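Long-range contacts in HTH-type transcriptional regulator ascG (Escherichia coli, PDB 3BRQ), which represses transcription of the cryptic asc operon of Escherichia coli as a DNA-binding regulator of the LacI family: residues 105-110 / 257-262; 208-213 / 236-241. One frame throughout, in Å; residues are numbered along the deposited sequence.

Interaction 1 of 2, residues 105-110 / 257-262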
HETATM    1  N   MSE B 105      -0.746  23.871  -3.553  1.00 21.16           N
HETATM    2  CA  MSE B 105      -1.692  23.508  -2.513  1.00 22.11           C
HETATM    3  C   MSE B 105      -1.145  22.403  -1.622  1.00 22.05           C
HETATM    4  O   MSE B 105      -0.345  21.589  -2.099  1.00 24.62           O
HETATM    5  CB  MSE B 105      -3.032  23.109  -3.149  1.00 20.87           C
HETATM    6  CG  MSE B 105      -3.800  24.395  -3.608  1.00 23.12           C
HETATM    7 SE   MSE B 105      -5.576  24.059  -4.242  0.50 18.46          SE
HETATM    8  CE  MSE B 105      -6.517  23.631  -2.634  1.00 20.60           C
ATOM      9  N   VAL B 106      -1.627  22.343  -0.376  1.00 20.66           N
ATOM     10  CA  VAL B 106      -1.135  21.400   0.634  1.00 20.49           C
ATOM     11  C   VAL B 106      -2.262  20.440   1.014  1.00 20.67           C
ATOM     12  O   VAL B 106      -3.402  20.845   1.174  1.00 20.99           O
ATOM     13  CB  VAL B 106      -0.542  22.141   1.909  1.00 19.82           C
ATOM     14  CG1 VAL B 106      -1.607  22.911   2.604  1.00 22.35           C
ATOM     15  CG2 VAL B 106       0.091  21.148   2.908  1.00 16.80           C
ATOM     16  N   LEU B 107      -1.928  19.151   1.059  1.00 21.30           N
ATOM     17  CA  LEU B 107      -2.789  18.071   1.522  1.00 20.38           C
ATOM     18  C   LEU B 107      -2.396  17.641   2.953  1.00 21.82           C
ATOM     19  O   LEU B 107      -1.203  17.407   3.243  1.00 19.33           O
ATOM     20  CB  LEU B 107      -2.608  16.861   0.567  1.00 19.77           C
ATOM     21  CG  LEU B 107      -3.498  15.627   0.819  1.00 21.60           C
ATOM     22  CD1 LEU B 107      -4.984  15.968   0.456  1.00 19.73           C
ATOM     23  CD2 LEU B 107      -3.018  14.449  -0.038  1.00 23.45           C
ATOM     24  N   ASN B 108      -3.399  17.468   3.827  1.00 22.79           N
ATOM     25  CA  ASN B 108      -3.210  16.838   5.153  1.00 25.71           C
ATOM     26  C   ASN B 108      -2.680  17.801   6.218  1.00 27.30           C
ATOM     27  O   ASN B 108      -2.306  17.357   7.316  1.00 29.65           O
ATOM     28  CB  ASN B 108      -2.327  15.562   5.099  1.00 25.22           C
ATOM     29  CG  ASN B 108      -2.575  14.599   6.306  1.00 28.52           C
ATOM     30  OD1 ASN B 108      -1.632  14.054   6.900  1.00 35.09           O
ATOM     31  ND2 ASN B 108      -3.824  14.403   6.664  1.00 22.01           N
ATOM     32  N   ARG B 109      -2.607  19.099   5.907  1.00 28.44           N
ATOM     33  CA  ARG B 109      -2.135  20.095   6.888  1.00 29.30           C
ATOM     34  C   ARG B 109      -3.020  21.341   6.723  1.00 30.90           C
ATOM     35  O   ARG B 109      -3.362  21.727   5.596  1.00 31.09           O
ATOM     36  CB  ARG B 109      -0.646  20.466   6.674  1.00 29.25           C
ATOM     37  CG  ARG B 109       0.326  19.300   6.303  1.00 28.81           C
ATOM     38  CD  ARG B 109       0.698  18.342   7.501  1.00 29.39           C
ATOM     39  NE  ARG B 109       1.276  19.188   8.526  1.00 24.51           N
ATOM     40  CZ  ARG B 109       2.568  19.521   8.583  1.00 28.61           C
ATOM     41  NH1 ARG B 109       3.428  18.938   7.749  1.00 20.05           N
ATOM     42  NH2 ARG B 109       3.014  20.369   9.540  1.00 26.57           N
ATOM     43  N   ARG B 110      -3.405  21.958   7.832  1.00 32.50           N
ATOM     44  CA  ARG B 110      -4.247  23.183   7.787  1.00 34.12           C
ATOM     45  C   ARG B 110      -3.405  24.451   7.838  1.00 33.98           C
ATOM     46  O   ARG B 110      -2.701  24.664   8.808  1.00 33.55           O
ATOM     47  CB  ARG B 110      -5.265  23.184   8.947  1.00 34.08           C
ATOM     48  CG  ARG B 110      -6.299  24.345   8.839  1.00 39.17           C
ATOM     49  CD  ARG B 110      -7.478  24.200   9.800  1.00 44.91           C
ATOM     50  NE  ARG B 110      -7.068  23.593  11.060  1.00 48.80           N
ATOM     51  CZ  ARG B 110      -7.823  23.510  12.161  1.00 50.87           C
ATOM     52  NH1 ARG B 110      -9.064  24.004  12.188  1.00 48.43           N
ATOM     53  NH2 ARG B 110      -7.318  22.921  13.245  1.00 50.24           N
ATOM     54  N   GLU B 257     -12.456  11.678  -2.186  1.00 27.67           N
ATOM     55  CA  GLU B 257     -13.003  13.026  -2.132  1.00 28.88           C
ATOM     56  C   GLU B 257     -11.927  14.043  -1.932  1.00 28.07           C
ATOM     57  O   GLU B 257     -11.941  15.106  -2.569  1.00 27.81           O
ATOM     58  CB  GLU B 257     -14.025  13.159  -1.000  1.00 30.24           C
ATOM     59  CG  GLU B 257     -15.329  12.385  -1.219  1.00 34.07           C
ATOM     60  CD  GLU B 257     -15.264  10.877  -0.873  1.00 39.94           C
ATOM     61  OE1 GLU B 257     -14.229  10.349  -0.368  1.00 36.60           O
ATOM     62  OE2 GLU B 257     -16.302  10.210  -1.117  1.00 43.57           O
HETATM   63  N   MSE B 258     -11.006  13.759  -1.012  1.00 27.33           N
HETATM   64  CA  MSE B 258      -9.993  14.747  -0.670  1.00 26.49           C
HETATM   65  C   MSE B 258      -9.074  15.038  -1.862  1.00 27.17           C
HETATM   66  O   MSE B 258      -8.668  16.183  -2.054  1.00 27.09           O
HETATM   67  CB  MSE B 258      -9.154  14.267   0.519  1.00 25.55           C
HETATM   68  CG  MSE B 258      -9.785  14.658   1.872  1.00 24.48           C
HETATM   69 SE   MSE B 258      -8.868  13.758   3.297  0.50 23.12          SE
HETATM   70  CE  MSE B 258      -7.519  15.060   3.488  1.00 20.59           C
ATOM     71  N   ILE B 259      -8.777  13.996  -2.641  1.00 28.00           N
ATOM     72  CA  ILE B 259      -7.829  14.069  -3.764  1.00 29.67           C
ATOM     73  C   ILE B 259      -8.451  14.790  -4.946  1.00 29.46           C
ATOM     74  O   ILE B 259      -7.795  15.593  -5.625  1.00 28.46           O
ATOM     75  CB  ILE B 259      -7.302  12.667  -4.164  1.00 30.26           C
ATOM     76  CG1 ILE B 259      -6.400  12.153  -3.056  1.00 32.58           C
ATOM     77  CG2 ILE B 259      -6.367  12.734  -5.365  1.00 30.95           C
ATOM     78  CD1 ILE B 259      -5.364  13.254  -2.583  1.00 35.22           C
ATOM     79  N   GLN B 260      -9.731  14.509  -5.159  1.00 29.35           N
ATOM     80  CA  GLN B 260     -10.495  15.121  -6.224  1.00 28.82           C
ATOM     81  C   GLN B 260     -10.679  16.598  -5.933  1.00 27.89           C
ATOM     82  O   GLN B 260     -10.626  17.422  -6.856  1.00 28.84           O
ATOM     83  CB  GLN B 260     -11.838  14.441  -6.366  1.00 30.35           C
ATOM     84  CG  GLN B 260     -11.760  13.025  -6.945  1.00 32.55           C
ATOM     85  CD  GLN B 260     -13.119  12.338  -6.946  1.00 37.46           C
ATOM     86  OE1 GLN B 260     -14.089  12.873  -6.414  1.00 39.70           O
ATOM     87  NE2 GLN B 260     -13.193  11.135  -7.549  1.00 36.02           N
ATOM     88  N   GLU B 261     -10.860  16.944  -4.668  1.00 25.47           N
ATOM     89  CA  GLU B 261     -10.872  18.362  -4.280  1.00 25.04           C
ATOM     90  C   GLU B 261      -9.573  19.100  -4.567  1.00 24.46           C
ATOM     91  O   GLU B 261      -9.566  20.071  -5.296  1.00 24.61           O
ATOM     92  CB  GLU B 261     -11.183  18.535  -2.804  1.00 23.58           C
ATOM     93  CG  GLU B 261     -11.393  19.974  -2.442  1.00 27.80           C
ATOM     94  CD  GLU B 261     -12.773  20.474  -2.871  1.00 33.03           C
ATOM     95  OE1 GLU B 261     -13.516  19.768  -3.616  1.00 33.70           O
ATOM     96  OE2 GLU B 261     -13.121  21.573  -2.427  1.00 32.14           O
ATOM     97  N   ILE B 262      -8.472  18.690  -3.935  1.00 24.56           N
ATOM     98  CA  ILE B 262      -7.185  19.366  -4.172  1.00 23.33           C
ATOM     99  C   ILE B 262      -6.720  19.307  -5.631  1.00 23.18           C
ATOM    100  O   ILE B 262      -6.249  20.290  -6.175  1.00 22.27           O
ATOM    101  CB  ILE B 262      -6.078  18.813  -3.197  1.00 23.69           C
ATOM    102  CG1 ILE B 262      -4.941  19.858  -3.042  1.00 21.43           C
ATOM    103  CG2 ILE B 262      -5.606  17.420  -3.647  1.00 24.50           C
ATOM    104  CD1 ILE B 262      -3.995  19.489  -1.905  1.00 22.38           C
TER

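Interaction 2 of 2, residues 208-213 / 236-241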
ATOM      1  N   ASN B 208      -3.529   2.789  13.354  1.00 17.69           N
ATOM      2  CA  ASN B 208      -3.851   2.414  11.981  1.00 17.03           C
ATOM      3  C   ASN B 208      -4.312   0.938  11.938  1.00 17.60           C
ATOM      4  O   ASN B 208      -4.206   0.198  12.915  1.00 15.76           O
ATOM      5  CB  ASN B 208      -2.672   2.680  11.010  1.00 18.22           C
ATOM      6  CG  ASN B 208      -1.482   1.693  11.193  1.00 21.76           C
ATOM      7  OD1 ASN B 208      -1.290   1.126  12.249  1.00 22.53           O
ATOM      8  ND2 ASN B 208      -0.656   1.549  10.155  1.00 19.26           N
ATOM      9  N   ASP B 209      -4.814   0.488  10.803  1.00 17.81           N
ATOM     10  CA  ASP B 209      -5.371  -0.869  10.822  1.00 18.78           C
ATOM     11  C   ASP B 209      -4.276  -1.849  11.010  1.00 16.99           C
ATOM     12  O   ASP B 209      -4.478  -2.805  11.717  1.00 19.81           O
ATOM     13  CB  ASP B 209      -6.178  -1.178   9.562  1.00 19.96           C
ATOM     14  CG  ASP B 209      -7.511  -0.449   9.545  1.00 23.77           C
ATOM     15  OD1 ASP B 209      -7.900   0.141  10.591  1.00 23.47           O
ATOM     16  OD2 ASP B 209      -8.166  -0.490   8.461  1.00 20.79           O
ATOM     17  N   ASP B 210      -3.107  -1.625  10.416  1.00 18.18           N
ATOM     18  CA  ASP B 210      -1.980  -2.610  10.555  1.00 19.59           C
ATOM     19  C   ASP B 210      -1.621  -2.938  11.984  1.00 19.20           C
ATOM     20  O   ASP B 210      -1.479  -4.086  12.331  1.00 17.22           O
ATOM     21  CB  ASP B 210      -0.733  -2.188   9.793  1.00 20.52           C
ATOM     22  CG  ASP B 210      -0.895  -2.426   8.266  1.00 25.90           C
ATOM     23  OD1 ASP B 210      -1.926  -2.964   7.864  1.00 33.66           O
ATOM     24  OD2 ASP B 210      -0.010  -2.090   7.474  1.00 32.28           O
HETATM   25  N   MSE B 211      -1.449  -1.911  12.824  1.00 17.42           N
HETATM   26  CA  MSE B 211      -1.238  -2.145  14.210  1.00 15.48           C
HETATM   27  C   MSE B 211      -2.434  -2.790  14.900  1.00 16.18           C
HETATM   28  O   MSE B 211      -2.222  -3.621  15.785  1.00 18.51           O
HETATM   29  CB  MSE B 211      -0.843  -0.817  14.906  1.00 15.70           C
HETATM   30  CG  MSE B 211       0.575  -0.293  14.429  1.00  9.42           C
HETATM   31 SE   MSE B 211       1.017   1.214  15.638  0.50 15.02          SE
HETATM   32  CE  MSE B 211       1.190   0.328  17.250  1.00 25.29           C
ATOM     33  N   ALA B 212      -3.675  -2.442  14.529  1.00 16.26           N
ATOM     34  CA  ALA B 212      -4.860  -3.018  15.172  1.00 16.23           C
ATOM     35  C   ALA B 212      -4.841  -4.529  14.843  1.00 17.69           C
ATOM     36  O   ALA B 212      -5.200  -5.337  15.670  1.00 18.82           O
ATOM     37  CB  ALA B 212      -6.137  -2.384  14.651  1.00 14.61           C
ATOM     38  N   ILE B 213      -4.427  -4.884  13.647  1.00 17.07           N
ATOM     39  CA  ILE B 213      -4.406  -6.334  13.296  1.00 19.20           C
ATOM     40  C   ILE B 213      -3.287  -7.055  14.075  1.00 18.64           C
ATOM     41  O   ILE B 213      -3.504  -8.143  14.635  1.00 19.44           O
ATOM     42  CB  ILE B 213      -4.272  -6.561  11.785  1.00 18.33           C
ATOM     43  CG1 ILE B 213      -5.548  -6.124  11.052  1.00 18.93           C
ATOM     44  CG2 ILE B 213      -3.994  -8.084  11.457  1.00 20.87           C
ATOM     45  CD1 ILE B 213      -5.354  -5.800   9.523  1.00 16.83           C
ATOM     46  N   ASP B 236      -8.066   3.861   8.801  1.00 19.86           N
ATOM     47  CA  ASP B 236      -7.604   3.635   7.406  1.00 23.14           C
ATOM     48  C   ASP B 236      -8.692   2.869   6.668  1.00 23.08           C
ATOM     49  O   ASP B 236      -8.837   3.026   5.460  1.00 24.79           O
ATOM     50  CB  ASP B 236      -6.350   2.726   7.232  1.00 23.60           C
ATOM     51  CG  ASP B 236      -4.984   3.413   7.593  1.00 28.81           C
ATOM     52  OD1 ASP B 236      -4.903   4.638   7.772  1.00 29.65           O
ATOM     53  OD2 ASP B 236      -3.987   2.657   7.706  1.00 33.04           O
ATOM     54  N   ASP B 237      -9.375   1.977   7.368  1.00 22.88           N
ATOM     55  CA  ASP B 237     -10.397   1.125   6.742  1.00 24.86           C
ATOM     56  C   ASP B 237      -9.799   0.413   5.517  1.00 24.78           C
ATOM     57  O   ASP B 237     -10.353   0.478   4.394  1.00 25.73           O
ATOM     58  CB  ASP B 237     -11.640   1.957   6.388  1.00 24.71           C
ATOM     59  CG  ASP B 237     -12.794   1.124   5.963  1.00 28.02           C
ATOM     60  OD1 ASP B 237     -12.967   0.005   6.488  1.00 30.79           O
ATOM     61  OD2 ASP B 237     -13.542   1.599   5.075  1.00 28.65           O
ATOM     62  N   ILE B 238      -8.682  -0.261   5.719  1.00 23.24           N
ATOM     63  CA  ILE B 238      -8.044  -1.019   4.585  1.00 23.48           C
ATOM     64  C   ILE B 238      -8.943  -2.088   3.966  1.00 23.85           C
ATOM     65  O   ILE B 238      -9.917  -2.534   4.566  1.00 22.44           O
ATOM     66  CB  ILE B 238      -6.688  -1.608   4.959  1.00 22.91           C
ATOM     67  CG1 ILE B 238      -6.837  -2.621   6.094  1.00 19.96           C
ATOM     68  CG2 ILE B 238      -5.678  -0.465   5.316  1.00 24.89           C
ATOM     69  CD1 ILE B 238      -5.523  -3.130   6.586  1.00 16.66           C
ATOM     70  N   ALA B 239      -8.599  -2.542   2.763  1.00 25.33           N
ATOM     71  CA  ALA B 239      -9.499  -3.458   2.062  1.00 25.72           C
ATOM     72  C   ALA B 239      -9.701  -4.738   2.854  1.00 25.57           C
ATOM     73  O   ALA B 239     -10.790  -5.277   2.879  1.00 26.24           O
ATOM     74  CB  ALA B 239      -8.996  -3.734   0.598  1.00 26.39           C
ATOM     75  N   ILE B 240      -8.680  -5.206   3.559  1.00 26.36           N
ATOM     76  CA  ILE B 240      -8.857  -6.426   4.371  1.00 26.12           C
ATOM     77  C   ILE B 240      -9.641  -6.283   5.677  1.00 24.62           C
ATOM     78  O   ILE B 240      -9.926  -7.266   6.318  1.00 24.27           O
ATOM     79  CB  ILE B 240      -7.508  -7.131   4.721  1.00 27.66           C
ATOM     80  CG1 ILE B 240      -6.650  -6.235   5.585  1.00 28.04           C
ATOM     81  CG2 ILE B 240      -6.774  -7.514   3.495  1.00 25.79           C
ATOM     82  CD1 ILE B 240      -5.587  -6.984   6.253  1.00 34.29           C
ATOM     83  N   ALA B 241      -9.955  -5.071   6.106  1.00 24.67           N
ATOM     84  CA  ALA B 241     -10.609  -4.908   7.417  1.00 24.09           C
ATOM     85  C   ALA B 241     -11.905  -5.743   7.578  1.00 24.41           C
ATOM     86  O   ALA B 241     -12.131  -6.358   8.636  1.00 23.07           O
ATOM     87  CB  ALA B 241     -10.859  -3.399   7.694  1.00 23.53           C
TER
HETATM   88  O   HOH W   1      -2.992   0.242   8.065  1.00 32.56           O

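Interaction 1 of 2, residues 105-110 / 257-262
Ile262 lays its extended side chain over the backbone of strand 105-107, and its tip does most of the touching. With CG1 anti to the backbone N (chi1 -157°) and the chain straight beyond it, CD1 reaches across to the peptide that joins Val106 to Leu107, 3.4 Å from Val106 O and 3.6 Å from Leu107 N. CG1, one atom back, passes Met105 CB at 3.8 Å; the two side chains run alongside with their ends pointing opposite ways. The selenomethionine Met105 bends at its last torsion (chi3 72°), which brings its CE to 4.1 Å from Ile262 CG1.

Leu107 packs one turn earlier on the helix, against Met258 and Ile259. Its CD2 lies 3.7 Å from Ile259 CD1, the two side chains meeting at about a right angle, while its CD1 approaches the terminal methyl of the selenomethionine Met258, CE, at 4.1 Å. No hydrogen bond joins the segments, so the contact rests on van der Waals packing, partly against the peptide of the strand.

Strand 105-107 and helix 257-262 run antiparallel, their axes 9.8 Å apart at an angle of 174°, as a helix packed on the face of a parallel sheet does in an alpha/beta layered domain. Strands 80-84 and 118-119 flank strand 104-107 in that sheet, and Met82 and Val119 also touch Ile262. Helix 36-49 packs against the contact through Leu39, which meets both Leu107 and Ile259.

Interaction 2 of 2, residues 208-213 / 236-241
Asp209 sends its carboxylate from the first turn of helix 209-221 to the facing loop, where Ile238 N meets Asp209 OD2 at 2.8 Å in a hydrogen bond, nearly along the C-O axis (N-H...O angle 157°). Asp209 OD1 is held separately by Ser250, whose hydroxyl also takes the N-H of Asp237. A water adds an indirect link, accepting from Asp210 N and donating to Asp236 OD2 at 2.6 Å; Tyr31 binds the other oxygen of Asp236. Asn208 is the N-cap, its OD1 accepting from Met211 N while its ND2 donates to Trp182 O.

Apolar contacts run alongside. Ile238, its CG1 between the backbone N and the carbonyl carbon (chi1 62°), lays CD1 3.6 Å from Asp209 CB and meets Ile213 CD1 tip to tip. Ile240 CD1 presses tightly on Ile213 CD1, at 3.5 Å; the Ile240 side chain also packs on Ile240 of the second subunit. The capped helix start thus meets the loop after strand 231-235 beside the subunit interface.

An alanine in place of Asp209 would probably leave Ile238 N and the Ser250 hydroxyl without their carboxylate partner. The helix start would be expected to favour that negative charge and nearby Asp236 to oppose it, with Ser250 and Ile238 N probably offsetting the repulsion.

In the fold
The two contacts sit in different halves of the molecule, on opposite sides of the chain's centre; their centres are 22 Å apart and their nearest atoms about 10 Å, without touching. Interaction 1 belongs to the five-stranded parallel sheet, and interaction 2 to the six-stranded mixed sheet, joining helix 209-221 to the loop after strand 231-235. Along the chain, interaction 2 is nested within the loop that interaction 1 closes: after strand 118-119 the chain builds much of the other half, and returns as helix 255-270. Such crossing between two lobes is a hallmark of the periplasmic binding protein-like fold used by LacI-family repressors.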